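Local coordinates for cysteine desulfurase (Fervidobacterium islandicum, PDB 6A6E), which catalyses the pyridoxal-phosphate-dependent removal of sulfur from cysteine, probably as the SufS enzyme supplying sulfur for iron-sulfur cluster assembly, at residues T189-P194 against Y335-S340; E312-E317 against V401-T406; S347-G352 against D391-T396; N204-V209 against V227-F232. All blocks are in the same frame, centred on the assembly; numbering follows the deposited sequence.

The four contacts lie at various distances from the pyridoxal phosphate. Contact 4 pairs two strands of the seven-stranded sheet, and the side chain of Val231 lies about 7 Å from the cofactor. Contact 1 joins a loop leaving that sheet to a loop of the six-stranded sheet; the side chain of Thr189 is about 10 Å from the pyridoxal phosphate. Contact 3 joins a strand of the smaller sheet to the loop that leads into its neighbour and touches contact 1, Tyr335 OH lying 2.9 Å from Asn349 ND2, a probable hydrogen bond. Contact 2 packs a helix on the turn after strand 396-400; its centre is about 17 Å from that of contact 1 and about 27 Å from that of contact 4.

Contact 1 (T189-P194 against Y335-S340); sequences TGQEMP and YGPIDS
With CG anti to the backbone N (chi1 -175°), Gln191 lays CG 4.1 Å from Pro337 CG; the two side chains cross obliquely, and Gln191 CB is 3.9 Å from the same Pro337 CG. Thr189 turns its OG1 between its own N and carbonyl carbon, where the oxygen accepts from Gln191 N at 3.1 Å, an ST turn. Thr189 CB lies 3.8 Å from Gly336 CA. Glycine suits position 336 because a side chain there would run into Thr189 O and the carbonyl oxygen of Tyr335. The proline ring offers a rigid apolar surface, its CD 3.7 Å from Thr189 O, while the amide of Gln191 reaches past it to bond Ile162 O. Backbone bonds of Gly190 with Lys343 and of Glu192 with Ser341 extend the junction. The contact thus joins the loop between strand 179-183 and helix 195-201, in the large sheet's half of the fold, to the loop between strands 332-334 and 345-350 of the smaller sheet.

Contact 2 (E312-E317 against V401-T406); sequences EKHVEE and VYLYNT
His314 leans from the helix toward the loop 401-406, its CB pointing at the loop and its CG anti to the backbone N (chi1 174°). Beyond CG the ring divides its work. On one side ND1 turns back to its own helix and donates to Glu317 OE2 at 3.2 Å, nearly in the ring plane and on the anti side of the carboxylate. On the other side CD2 comes to 3.1 Å from Leu403 O; CE1, between the two nitrogens, lies near Asn405 O. At the tip NE2 donates to Asn405 O at 3.1 Å, bent to 138° at the hydrogen. With both nitrogens donating, and a carboxylate beside one of them, the ring would then probably be doubly protonated and positively charged.

The carbonyls belong to a type I beta turn from Tyr402 to Asn405, which links strand 396-400 to helix 407-423. Asn405 braces it from within, its OD1 taking Tyr402 N on a lone pair at 2.9 Å. Replacing His314 by a leucine would probably leave Asn405 O without this donor and Glu317 OE2 with one partner fewer, loosening the turn from the helix.

Next along the helix, Val315 supplies the apolar part: its branched side chain puts CG2 at 4.2 Å from Tyr402 CD1 and CG1 at 4.5 Å from Val401 CG2. The Tyr402 hydroxyl reaches away to Pro216 O.

Contact 3 (S347-G352 against D391-T396); sequences SFNVKG and DFPNST
The amide of Asn349 and the ring of Phe392 meet at about a right angle, their planes 80° apart, with ND2 coming obliquely to 3.7 Å from Phe392 CE1. At the amide's edge, in its own plane, ND2 donates to Ser395 O at 3.0 Å along a nearly straight line (169°), and the bond also lies in the plane of that carbonyl. Pro393 meets the amide tip to tip, its CG 3.7 Å from Asn349 OD1. Asn349 CG stands anti to the carbonyl carbon, beside the backbone N, which carries the amide toward the loop. An amide suits the place because its NH2 can serve two oxygens, Ser395 O and Tyr335 OH. An alanine here would probably leave Ser395 O without its donor and Tyr335 OH without this amide partner, and open a gap beside Pro393 and Phe392.

Earlier in strand 345-350, Phe348 and Ser347 meet Thr396, whose CB is 3.5 Å from Phe348 O and whose OG1 is 3.6 Å from Ser347 CB. The two hydroxyls turn to other partners, Thr396 OG1 to His375 and Ser347 OG to Val188 O. At the far end a water accepts from Gly352 N and donates weakly to Asp391 O.

One buried side-chain amide thus gives the loop carbonyl a donor and ties the loop to the strand just before the backbone pairing, as between Phe348 and Val397, begins.

Contact 4 (N204-V209 against V227-F232); sequences NATLIV and VDFLVF. With GOL (glycerol), chain K.
Strands 206-210 and 229-233 are the two parallel strands of a beta-alpha-beta unit, with helix 222-225 on the connection; the axes of their short segments come within 4.7 Å, at an angle of 16°. Phe229 N bonds Leu207 O, Val209 N bonds Phe229 O, and Val231 N bonds Val209 O. Before the ladder begins, a side chain stands in for backbone: Asp228 OD2 takes Leu207 N on its anti lone pair at 2.8 Å, almost straight (176°). Its buried carboxylate is further balanced by salt bridges to Arg199 and Lys249, and OD1 accepts from O1 of a glycerol, probably from the crystallisation liquor, at 2.6 Å.

Side chains alternate between the faces. Ile208 and Phe229 share one, and Thr206 CG2 meets the ring edge 3.6 Å from Phe229 CE2. On the other, Val209 crosses Val227 at about a right angle, with CG2 at 3.6 Å from Val227 CG1, while its CG1 packs 3.8 Å from Leu230 CD1. Branched and aromatic residues suit such a sheet, packing against Leu110 of helix 103-116 on one face and Ile195 of helix 195-201 on the other.

Asp210 and Ser233, which end these strands, line the cofactor pocket, as expected of the central sheet in a fold-type I pyridoxal phosphate enzyme.

Contact 1 (T189-P194 against Y335-S340)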
loop_
_atom_site.group_PDB
_atom_site.type_symbol
_atom_site.label_atom_id
_atom_site.label_comp_id
_atom_site.label_asym_id
_atom_site.label_seq_id
_atom_site.Cartn_x
_atom_site.Cartn_y
_atom_site.Cartn_z
ATOM N N THR A 189 -23.947 -10.711 -6.597
ATOM C CA THR A 189 -25.402 -10.641 -6.508
ATOM C C THR A 189 -25.952 -9.261 -6.379
ATOM O O THR A 189 -27.134 -9.051 -6.658
ATOM C CB THR A 189 -25.953 -11.477 -5.373
ATOM O OG1 THR A 189 -25.668 -10.840 -4.106
ATOM C CG2 THR A 189 -25.406 -12.854 -5.412
ATOM N N GLY A 190 -25.130 -8.299 -5.937
ATOM C CA GLY A 190 -25.601 -6.905 -5.705
ATOM C C GLY A 190 -26.373 -6.775 -4.382
ATOM O O GLY A 190 -26.869 -5.706 -4.046
ATOM N N GLN A 191 -26.502 -7.856 -3.622
ATOM C CA GLN A 191 -27.358 -7.828 -2.429
ATOM C C GLN A 191 -26.706 -7.053 -1.275
ATOM O O GLN A 191 -25.645 -7.469 -0.773
ATOM C CB GLN A 191 -27.675 -9.251 -1.926
ATOM C CG GLN A 191 -28.675 -9.221 -0.768
ATOM C CD GLN A 191 -28.975 -10.553 -0.141
ATOM O OE1 GLN A 191 -28.395 -11.566 -0.512
ATOM N NE2 GLN A 191 -29.861 -10.546 0.886
ATOM N N GLU A 192 -27.324 -5.953 -0.851
ATOM C CA GLU A 192 -26.975 -5.320 0.422
ATOM C C GLU A 192 -27.451 -6.189 1.597
ATOM O O GLU A 192 -28.602 -6.532 1.661
ATOM C CB GLU A 192 -27.565 -3.923 0.535
ATOM C CG GLU A 192 -27.023 -2.975 -0.550
ATOM C CD GLU A 192 -27.608 -1.564 -0.508
ATOM O OE1 GLU A 192 -28.600 -1.351 0.217
ATOM O OE2 GLU A 192 -27.080 -0.651 -1.216
ATOM N N MET A 193 -26.533 -6.547 2.498
ATOM C CA MET A 193 -26.817 -7.469 3.560
ATOM C C MET A 193 -27.456 -6.778 4.786
ATOM O O MET A 193 -27.175 -5.614 5.078
ATOM C CB MET A 193 -25.550 -8.222 3.999
ATOM C CG MET A 193 -24.921 -9.110 2.928
ATOM S SD MET A 193 -26.069 -10.357 2.225
ATOM C CE MET A 193 -25.129 -11.064 0.862
ATOM N N PRO A 194 -28.274 -7.530 5.519
ATOM C CA PRO A 194 -28.941 -7.051 6.705
ATOM C C PRO A 194 -27.953 -7.084 7.874
ATOM O O PRO A 194 -28.024 -7.922 8.774
ATOM C CB PRO A 194 -30.115 -8.048 6.849
ATOM C CG PRO A 194 -29.509 -9.339 6.418
ATOM C CD PRO A 194 -28.641 -8.930 5.213
ATOM N N TYR A 335 -28.744 -12.981 -11.926
ATOM C CA TYR A 335 -28.501 -13.565 -10.594
ATOM C C TYR A 335 -28.732 -12.555 -9.500
ATOM O O TYR A 335 -28.678 -11.347 -9.719
ATOM C CB TYR A 335 -27.110 -14.253 -10.512
ATOM C CG TYR A 335 -26.873 -15.106 -11.754
ATOM C CD1 TYR A 335 -27.440 -16.353 -11.884
ATOM C CD2 TYR A 335 -26.189 -14.590 -12.834
ATOM C CE1 TYR A 335 -27.311 -17.106 -13.048
ATOM C CE2 TYR A 335 -26.012 -15.328 -13.995
ATOM C CZ TYR A 335 -26.621 -16.562 -14.124
ATOM O OH TYR A 335 -26.434 -17.252 -15.293
ATOM N N GLY A 336 -29.001 -13.048 -8.307
ATOM C CA GLY A 336 -29.215 -12.183 -7.155
ATOM C C GLY A 336 -30.704 -11.953 -6.867
ATOM O O GLY A 336 -31.545 -12.468 -7.564
ATOM N N PRO A 337 -31.018 -11.191 -5.816
ATOM C CA PRO A 337 -32.389 -10.899 -5.401
ATOM C C PRO A 337 -33.071 -9.944 -6.356
ATOM O O PRO A 337 -32.441 -9.057 -6.931
ATOM C CB PRO A 337 -32.192 -10.208 -4.023
ATOM C CG PRO A 337 -30.837 -9.518 -4.194
ATOM C CD PRO A 337 -30.035 -10.566 -4.905
ATOM N N ILE A 338 -34.366 -10.131 -6.547
ATOM C CA ILE A 338 -35.139 -9.222 -7.396
ATOM C C ILE A 338 -36.009 -8.497 -6.399
ATOM O O ILE A 338 -37.155 -8.850 -6.190
ATOM C CB ILE A 338 -36.005 -9.947 -8.466
ATOM C CG1 ILE A 338 -35.212 -11.012 -9.215
ATOM C CG2 ILE A 338 -36.575 -8.915 -9.442
ATOM C CD1 ILE A 338 -34.148 -10.408 -10.139
ATOM N N ASP A 339 -35.416 -7.544 -5.720
ATOM C CA ASP A 339 -36.036 -6.864 -4.603
ATOM C C ASP A 339 -35.138 -5.660 -4.303
ATOM O O ASP A 339 -34.168 -5.430 -5.030
ATOM C CB ASP A 339 -36.292 -7.792 -3.397
ATOM C CG ASP A 339 -35.048 -8.113 -2.589
ATOM O OD1 ASP A 339 -33.994 -7.449 -2.709
ATOM O OD2 ASP A 339 -35.121 -9.051 -1.795
ATOM N N SER A 340 -35.469 -4.851 -3.305
ATOM C CA SER A 340 -34.805 -3.538 -3.182
ATOM C C SER A 340 -33.451 -3.636 -2.441
ATOM O O SER A 340 -32.719 -2.636 -2.353
ATOM C CB SER A 340 -35.712 -2.584 -2.415
ATOM O OG SER A 340 -35.820 -3.082 -1.087
#

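Contact 2 (E312-E317 against V401-T406)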
loop_
_atom_site.group_PDB
_atom_site.type_symbol
_atom_site.label_atom_id
_atom_site.label_comp_id
_atom_site.label_asym_id
_atom_site.label_seq_id
_atom_site.Cartn_x
_atom_site.Cartn_y
_atom_site.Cartn_z
ATOM N N GLU A 312 -26.033 8.556 -3.152
ATOM C CA GLU A 312 -26.688 7.367 -2.832
ATOM C C GLU A 312 -28.008 7.196 -3.563
ATOM O O GLU A 312 -28.251 6.113 -4.133
ATOM C CB GLU A 312 -26.869 7.267 -1.330
ATOM C CG GLU A 312 -27.673 6.077 -0.887
ATOM C CD GLU A 312 -27.834 5.960 0.625
ATOM O OE1 GLU A 312 -27.017 6.464 1.469
ATOM O OE2 GLU A 312 -28.787 5.253 0.991
ATOM N N LYS A 313 -28.832 8.251 -3.574
ATOM C CA LYS A 313 -30.092 8.243 -4.333
ATOM C C LYS A 313 -29.889 8.074 -5.821
ATOM O O LYS A 313 -30.638 7.344 -6.431
ATOM C CB LYS A 313 -30.922 9.535 -4.093
ATOM C CG LYS A 313 -31.714 9.554 -2.793
ATOM C CD LYS A 313 -33.059 8.831 -2.995
ATOM C CE LYS A 313 -33.911 8.686 -1.727
ATOM N NZ LYS A 313 -33.447 7.573 -0.839
ATOM N N HIS A 314 -28.914 8.772 -6.408
ATOM C CA HIS A 314 -28.638 8.652 -7.823
ATOM C C HIS A 314 -28.270 7.215 -8.182
ATOM O O HIS A 314 -28.873 6.618 -9.084
ATOM C CB HIS A 314 -27.565 9.614 -8.257
ATOM C CG HIS A 314 -27.129 9.446 -9.677
ATOM N ND1 HIS A 314 -27.983 9.609 -10.746
ATOM C CD2 HIS A 314 -25.913 9.182 -10.214
ATOM C CE1 HIS A 314 -27.320 9.443 -11.874
ATOM N NE2 HIS A 314 -26.061 9.183 -11.586
ATOM N N VAL A 315 -27.326 6.642 -7.443
ATOM C CA VAL A 315 -26.961 5.254 -7.666
ATOM C C VAL A 315 -28.153 4.302 -7.483
ATOM O O VAL A 315 -28.315 3.363 -8.235
ATOM C CB VAL A 315 -25.770 4.810 -6.760
ATOM C CG1 VAL A 315 -25.463 3.369 -7.035
ATOM C CG2 VAL A 315 -24.519 5.580 -7.117
ATOM N N GLU A 316 -28.991 4.578 -6.491
ATOM C CA GLU A 316 -30.209 3.828 -6.277
ATOM C C GLU A 316 -31.128 3.881 -7.503
ATOM O O GLU A 316 -31.602 2.860 -7.956
ATOM C CB GLU A 316 -30.913 4.364 -5.030
ATOM C CG GLU A 316 -32.152 3.629 -4.596
ATOM C CD GLU A 316 -32.462 3.919 -3.132
ATOM O OE1 GLU A 316 -32.772 5.094 -2.814
ATOM O OE2 GLU A 316 -32.374 2.989 -2.297
ATOM N N GLU A 317 -31.325 5.042 -8.078
ATOM C CA GLU A 317 -32.239 5.139 -9.224
ATOM C C GLU A 317 -31.602 4.493 -10.463
ATOM O O GLU A 317 -32.280 3.843 -11.259
ATOM C CB GLU A 317 -32.709 6.595 -9.473
ATOM C CG GLU A 317 -31.836 7.416 -10.408
ATOM C CD GLU A 317 -32.126 8.933 -10.368
ATOM O OE1 GLU A 317 -33.297 9.270 -9.988
ATOM O OE2 GLU A 317 -31.175 9.750 -10.718
ATOM N N VAL A 401 -22.897 0.165 -11.834
ATOM C CA VAL A 401 -23.105 1.593 -12.012
ATOM C C VAL A 401 -22.532 2.393 -10.841
ATOM O O VAL A 401 -22.423 1.881 -9.717
ATOM C CB VAL A 401 -24.611 1.977 -12.174
ATOM C CG1 VAL A 401 -25.161 1.432 -13.458
ATOM C CG2 VAL A 401 -25.479 1.414 -11.040
ATOM N N TYR A 402 -22.202 3.659 -11.132
ATOM C CA TYR A 402 -21.753 4.572 -10.094
ATOM C C TYR A 402 -22.068 6.020 -10.513
ATOM O O TYR A 402 -22.848 6.261 -11.452
ATOM C CB TYR A 402 -20.233 4.357 -9.810
ATOM C CG TYR A 402 -19.765 4.912 -8.451
ATOM C CD1 TYR A 402 -20.420 4.582 -7.285
ATOM C CD2 TYR A 402 -18.657 5.713 -8.343
ATOM C CE1 TYR A 402 -20.015 5.041 -6.053
ATOM C CE2 TYR A 402 -18.234 6.188 -7.100
ATOM C CZ TYR A 402 -18.927 5.858 -5.958
ATOM O OH TYR A 402 -18.509 6.326 -4.737
ATOM N N LEU A 403 -21.464 6.980 -9.817
ATOM C CA LEU A 403 -21.881 8.363 -9.796
ATOM C C LEU A 403 -22.099 9.010 -11.158
ATOM O O LEU A 403 -23.138 9.669 -11.387
ATOM C CB LEU A 403 -20.809 9.192 -9.053
ATOM C CG LEU A 403 -21.021 10.693 -9.007
ATOM C CD1 LEU A 403 -22.347 10.944 -8.316
ATOM C CD2 LEU A 403 -19.926 11.423 -8.279
ATOM N N TYR A 404 -21.096 8.860 -12.027
ATOM C CA TYR A 404 -20.993 9.493 -13.308
ATOM C C TYR A 404 -21.735 8.652 -14.415
ATOM O O TYR A 404 -21.589 8.931 -15.604
ATOM C CB TYR A 404 -19.486 9.713 -13.696
ATOM C CG TYR A 404 -18.607 8.511 -13.292
ATOM C CD1 TYR A 404 -18.792 7.241 -13.880
ATOM C CD2 TYR A 404 -17.684 8.624 -12.255
ATOM C CE1 TYR A 404 -18.062 6.128 -13.470
ATOM C CE2 TYR A 404 -16.946 7.507 -11.794
ATOM C CZ TYR A 404 -17.134 6.273 -12.404
ATOM O OH TYR A 404 -16.457 5.202 -11.955
ATOM N N ASN A 405 -22.462 7.623 -14.054
ATOM C CA ASN A 405 -23.257 6.896 -15.048
ATOM C C ASN A 405 -24.655 7.537 -15.238
ATOM O O ASN A 405 -25.136 8.283 -14.392
ATOM C CB ASN A 405 -23.417 5.407 -14.705
ATOM C CG ASN A 405 -22.131 4.614 -14.890
ATOM O OD1 ASN A 405 -21.685 3.942 -13.937
ATOM N ND2 ASN A 405 -21.511 4.686 -16.098
ATOM N N THR A 406 -25.270 7.247 -16.377
ATOM C CA THR A 406 -26.584 7.799 -16.762
ATOM C C THR A 406 -27.531 6.704 -17.207
ATOM O O THR A 406 -27.136 5.547 -17.431
ATOM C CB THR A 406 -26.456 8.801 -17.935
ATOM O OG1 THR A 406 -26.067 8.101 -19.126
ATOM C CG2 THR A 406 -25.461 9.917 -17.593
#

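Contact 3 (S347-G352 against D391-T396)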
loop_
_atom_site.group_PDB
_atom_site.type_symbol
_atom_site.label_atom_id
_atom_site.label_comp_id
_atom_site.label_asym_id
_atom_site.label_seq_id
_atom_site.Cartn_x
_atom_site.Cartn_y
_atom_site.Cartn_z
ATOM N N SER A 347 -25.260 -9.094 -12.288
ATOM C CA SER A 347 -24.531 -10.184 -12.876
ATOM C C SER A 347 -25.559 -11.016 -13.660
ATOM O O SER A 347 -26.681 -11.251 -13.154
ATOM C CB SER A 347 -23.850 -11.035 -11.805
ATOM O OG SER A 347 -22.738 -10.265 -11.232
ATOM N N PHE A 348 -25.156 -11.483 -14.839
ATOM C CA PHE A 348 -26.103 -12.095 -15.827
ATOM C C PHE A 348 -25.332 -12.888 -16.892
ATOM O O PHE A 348 -24.114 -12.771 -16.984
ATOM C CB PHE A 348 -26.989 -11.017 -16.542
ATOM C CG PHE A 348 -26.209 -10.093 -17.464
ATOM C CD1 PHE A 348 -25.565 -8.998 -16.950
ATOM C CD2 PHE A 348 -26.076 -10.352 -18.816
ATOM C CE1 PHE A 348 -24.832 -8.159 -17.777
ATOM C CE2 PHE A 348 -25.328 -9.551 -19.646
ATOM C CZ PHE A 348 -24.703 -8.422 -19.123
ATOM N N ASN A 349 -26.065 -13.741 -17.628
ATOM C CA ASN A 349 -25.587 -14.456 -18.805
ATOM C C ASN A 349 -26.580 -14.298 -19.986
ATOM O O ASN A 349 -27.783 -14.216 -19.793
ATOM C CB ASN A 349 -25.408 -15.917 -18.457
ATOM C CG ASN A 349 -24.029 -16.204 -17.877
ATOM O OD1 ASN A 349 -23.053 -15.775 -18.447
ATOM N ND2 ASN A 349 -23.968 -16.851 -16.727
ATOM N N VAL A 350 -26.049 -14.194 -21.203
ATOM C CA VAL A 350 -26.847 -14.145 -22.399
ATOM C C VAL A 350 -26.963 -15.601 -22.844
ATOM O O VAL A 350 -25.947 -16.286 -22.979
ATOM C CB VAL A 350 -26.170 -13.294 -23.463
ATOM C CG1 VAL A 350 -26.934 -13.377 -24.788
ATOM C CG2 VAL A 350 -26.088 -11.866 -22.975
ATOM N N LYS A 351 -28.200 -16.099 -22.985
ATOM C CA LYS A 351 -28.448 -17.491 -23.457
ATOM C C LYS A 351 -27.712 -17.792 -24.716
ATOM O O LYS A 351 -27.850 -17.069 -25.736
ATOM C CB LYS A 351 -29.929 -17.762 -23.690
ATOM C CG LYS A 351 -30.641 -18.070 -22.379
ATOM C CD LYS A 351 -32.159 -17.824 -22.419
ATOM C CE LYS A 351 -32.691 -17.293 -21.091
ATOM N NZ LYS A 351 -34.086 -17.737 -20.846
ATOM N N GLY A 352 -26.890 -18.819 -24.619
ATOM C CA GLY A 352 -26.201 -19.357 -25.758
ATOM C C GLY A 352 -24.932 -18.630 -26.073
ATOM O O GLY A 352 -24.303 -18.992 -27.052
ATOM N N ASP A 391 -27.309 -23.499 -20.071
ATOM C CA ASP A 391 -26.077 -24.213 -19.984
ATOM C C ASP A 391 -25.094 -23.239 -19.293
ATOM O O ASP A 391 -24.510 -22.375 -19.944
ATOM C CB ASP A 391 -25.638 -24.576 -21.406
ATOM C CG ASP A 391 -24.488 -25.531 -21.439
ATOM O OD1 ASP A 391 -24.211 -26.182 -20.411
ATOM O OD2 ASP A 391 -23.859 -25.648 -22.516
ATOM N N PHE A 392 -24.944 -23.375 -17.979
ATOM C CA PHE A 392 -24.256 -22.383 -17.156
ATOM C C PHE A 392 -22.744 -22.470 -17.366
ATOM O O PHE A 392 -22.126 -23.485 -17.075
ATOM C CB PHE A 392 -24.616 -22.552 -15.665
ATOM C CG PHE A 392 -24.032 -21.471 -14.749
ATOM C CD1 PHE A 392 -24.565 -20.203 -14.730
ATOM C CD2 PHE A 392 -22.964 -21.756 -13.889
ATOM C CE1 PHE A 392 -24.034 -19.217 -13.898
ATOM C CE2 PHE A 392 -22.433 -20.790 -13.043
ATOM C CZ PHE A 392 -22.967 -19.514 -13.058
ATOM N N PRO A 393 -22.141 -21.365 -17.810
ATOM C CA PRO A 393 -20.740 -21.345 -18.167
ATOM C C PRO A 393 -19.792 -21.215 -17.009
ATOM O O PRO A 393 -18.630 -21.021 -17.236
ATOM C CB PRO A 393 -20.650 -20.121 -19.078
ATOM C CG PRO A 393 -21.738 -19.236 -18.617
ATOM C CD PRO A 393 -22.839 -20.126 -18.196
ATOM N N ASN A 394 -20.266 -21.294 -15.775
ATOM C CA ASN A 394 -19.390 -21.209 -14.572
ATOM C C ASN A 394 -18.704 -19.871 -14.370
ATOM O O ASN A 394 -17.647 -19.782 -13.742
ATOM C CB ASN A 394 -18.389 -22.354 -14.555
ATOM C CG ASN A 394 -19.075 -23.698 -14.367
ATOM O OD1 ASN A 394 -20.070 -23.828 -13.624
ATOM N ND2 ASN A 394 -18.571 -24.696 -15.066
ATOM N N SER A 395 -19.386 -18.847 -14.873
ATOM C CA SER A 395 -18.956 -17.486 -14.874
ATOM C C SER A 395 -20.130 -16.664 -15.307
ATOM O O SER A 395 -21.165 -17.226 -15.731
ATOM C CB SER A 395 -17.783 -17.246 -15.841
ATOM O OG SER A 395 -18.026 -17.861 -17.081
ATOM N N THR A 396 -20.000 -15.332 -15.187
ATOM C CA THR A 396 -21.069 -14.415 -15.593
ATOM C C THR A 396 -20.489 -13.157 -16.161
ATOM O O THR A 396 -19.300 -12.918 -16.057
ATOM C CB THR A 396 -22.036 -13.995 -14.425
ATOM O OG1 THR A 396 -21.483 -12.872 -13.734
ATOM C CG2 THR A 396 -22.301 -15.146 -13.448
HETATM O O HOH W 1 -26.135 -20.289 -22.202
#

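Contact 4 (N204-V209 against V227-F232)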
loop_
_atom_site.group_PDB
_atom_site.type_symbol
_atom_site.label_atom_id
_atom_site.label_comp_id
_atom_site.label_asym_id
_atom_site.label_seq_id
_atom_site.Cartn_x
_atom_site.Cartn_y
_atom_site.Cartn_z
ATOM N N ASN A 204 -22.671 -12.202 20.545
ATOM C CA ASN A 204 -21.363 -12.382 21.156
ATOM C C ASN A 204 -20.189 -12.494 20.206
ATOM O O ASN A 204 -19.070 -12.667 20.678
ATOM C CB ASN A 204 -21.318 -13.678 21.926
ATOM C CG ASN A 204 -22.033 -13.579 23.204
ATOM O OD1 ASN A 204 -21.673 -12.768 24.022
ATOM N ND2 ASN A 204 -23.104 -14.359 23.361
ATOM N N ALA A 205 -20.417 -12.439 18.897
ATOM C CA ALA A 205 -19.310 -12.638 17.946
ATOM C C ALA A 205 -18.545 -11.343 17.759
ATOM O O ALA A 205 -19.077 -10.262 18.002
ATOM C CB ALA A 205 -19.805 -13.196 16.631
ATOM N N THR A 206 -17.273 -11.453 17.427
ATOM C CA THR A 206 -16.536 -10.322 16.806
ATOM C C THR A 206 -17.069 -10.254 15.410
ATOM O O THR A 206 -16.886 -11.195 14.604
ATOM C CB THR A 206 -15.020 -10.564 16.778
ATOM O OG1 THR A 206 -14.547 -10.554 18.110
ATOM C CG2 THR A 206 -14.258 -9.446 16.042
ATOM N N LEU A 207 -17.746 -9.162 15.121
ATOM C CA LEU A 207 -18.333 -8.930 13.806
ATOM C C LEU A 207 -17.494 -7.982 12.876
ATOM O O LEU A 207 -17.322 -6.763 13.137
ATOM C CB LEU A 207 -19.767 -8.424 13.951
ATOM C CG LEU A 207 -20.528 -8.062 12.668
ATOM C CD1 LEU A 207 -20.715 -9.202 11.683
ATOM C CD2 LEU A 207 -21.874 -7.499 13.073
ATOM N N ILE A 208 -17.077 -8.560 11.743
ATOM C CA ILE A 208 -16.366 -7.870 10.688
ATOM C C ILE A 208 -17.257 -7.735 9.454
ATOM O O ILE A 208 -17.893 -8.719 8.980
ATOM C CB ILE A 208 -15.098 -8.678 10.290
ATOM C CG1 ILE A 208 -14.248 -8.923 11.509
ATOM C CG2 ILE A 208 -14.329 -7.944 9.156
ATOM C CD1 ILE A 208 -13.264 -10.054 11.342
ATOM N N VAL A 209 -17.269 -6.531 8.882
ATOM C CA VAL A 209 -17.939 -6.317 7.635
ATOM C C VAL A 209 -16.944 -5.907 6.564
ATOM O O VAL A 209 -16.159 -4.991 6.768
ATOM C CB VAL A 209 -19.053 -5.250 7.801
ATOM C CG1 VAL A 209 -19.598 -4.815 6.481
ATOM C CG2 VAL A 209 -20.201 -5.820 8.648
ATOM N N VAL A 227 -20.961 -2.703 14.325
ATOM C CA VAL A 227 -19.918 -3.611 13.907
ATOM C C VAL A 227 -18.688 -3.425 14.749
ATOM O O VAL A 227 -18.402 -2.345 15.238
ATOM C CB VAL A 227 -19.515 -3.422 12.408
ATOM C CG1 VAL A 227 -20.663 -3.722 11.480
ATOM C CG2 VAL A 227 -18.992 -2.046 12.103
ATOM N N ASP A 228 -17.925 -4.495 14.911
ATOM C CA ASP A 228 -16.626 -4.418 15.559
ATOM C C ASP A 228 -15.501 -3.906 14.659
ATOM O O ASP A 228 -14.635 -3.172 15.126
ATOM C CB ASP A 228 -16.331 -5.778 16.112
ATOM C CG ASP A 228 -17.426 -6.194 17.205
ATOM O OD1 ASP A 228 -17.765 -5.347 18.037
ATOM O OD2 ASP A 228 -17.982 -7.288 17.130
ATOM N N PHE A 229 -15.502 -4.338 13.416
ATOM C CA PHE A 229 -14.528 -3.930 12.438
ATOM C C PHE A 229 -15.250 -3.766 11.120
ATOM O O PHE A 229 -16.201 -4.522 10.831
ATOM C CB PHE A 229 -13.393 -4.967 12.267
ATOM C CG PHE A 229 -12.601 -5.213 13.501
ATOM C CD1 PHE A 229 -11.609 -4.342 13.881
ATOM C CD2 PHE A 229 -12.940 -6.263 14.338
ATOM C CE1 PHE A 229 -10.932 -4.514 15.043
ATOM C CE2 PHE A 229 -12.228 -6.465 15.502
ATOM C CZ PHE A 229 -11.227 -5.590 15.865
ATOM N N LEU A 230 -14.786 -2.777 10.335
ATOM C CA LEU A 230 -15.182 -2.600 8.940
ATOM C C LEU A 230 -13.935 -2.258 8.066
ATOM O O LEU A 230 -13.090 -1.461 8.468
ATOM C CB LEU A 230 -16.196 -1.473 8.817
ATOM C CG LEU A 230 -16.831 -1.251 7.436
ATOM C CD1 LEU A 230 -18.331 -1.341 7.490
ATOM C CD2 LEU A 230 -16.467 0.115 6.893
ATOM N N VAL A 231 -13.899 -2.790 6.847
ATOM C CA VAL A 231 -12.835 -2.506 5.907
ATOM C C VAL A 231 -13.385 -2.014 4.560
ATOM O O VAL A 231 -14.430 -2.477 4.123
ATOM C CB VAL A 231 -11.967 -3.741 5.700
ATOM C CG1 VAL A 231 -11.228 -4.115 6.997
ATOM C CG2 VAL A 231 -12.757 -4.944 5.184
ATOM N N PHE A 232 -12.653 -1.140 3.873
ATOM C CA PHE A 232 -12.978 -0.813 2.505
ATOM C C PHE A 232 -11.724 -0.307 1.757
ATOM O O PHE A 232 -10.689 -0.042 2.394
ATOM C CB PHE A 232 -14.179 0.195 2.464
ATOM C CG PHE A 232 -13.859 1.621 2.924
ATOM C CD1 PHE A 232 -14.033 2.015 4.247
ATOM C CD2 PHE A 232 -13.462 2.580 2.001
ATOM C CE1 PHE A 232 -13.756 3.318 4.647
ATOM C CE2 PHE A 232 -13.200 3.862 2.389
ATOM C CZ PHE A 232 -13.372 4.246 3.729
HETATM C C1 GOL K . -19.519 -6.900 20.538
HETATM O O1 GOL K . -18.917 -5.612 20.368
HETATM C C2 GOL K . -18.540 -8.014 20.930
HETATM O O2 GOL K . -19.207 -9.267 20.766
HETATM C C3 GOL K . -17.284 -8.050 20.065
HETATM O O3 GOL K . -16.106 -8.419 20.799
#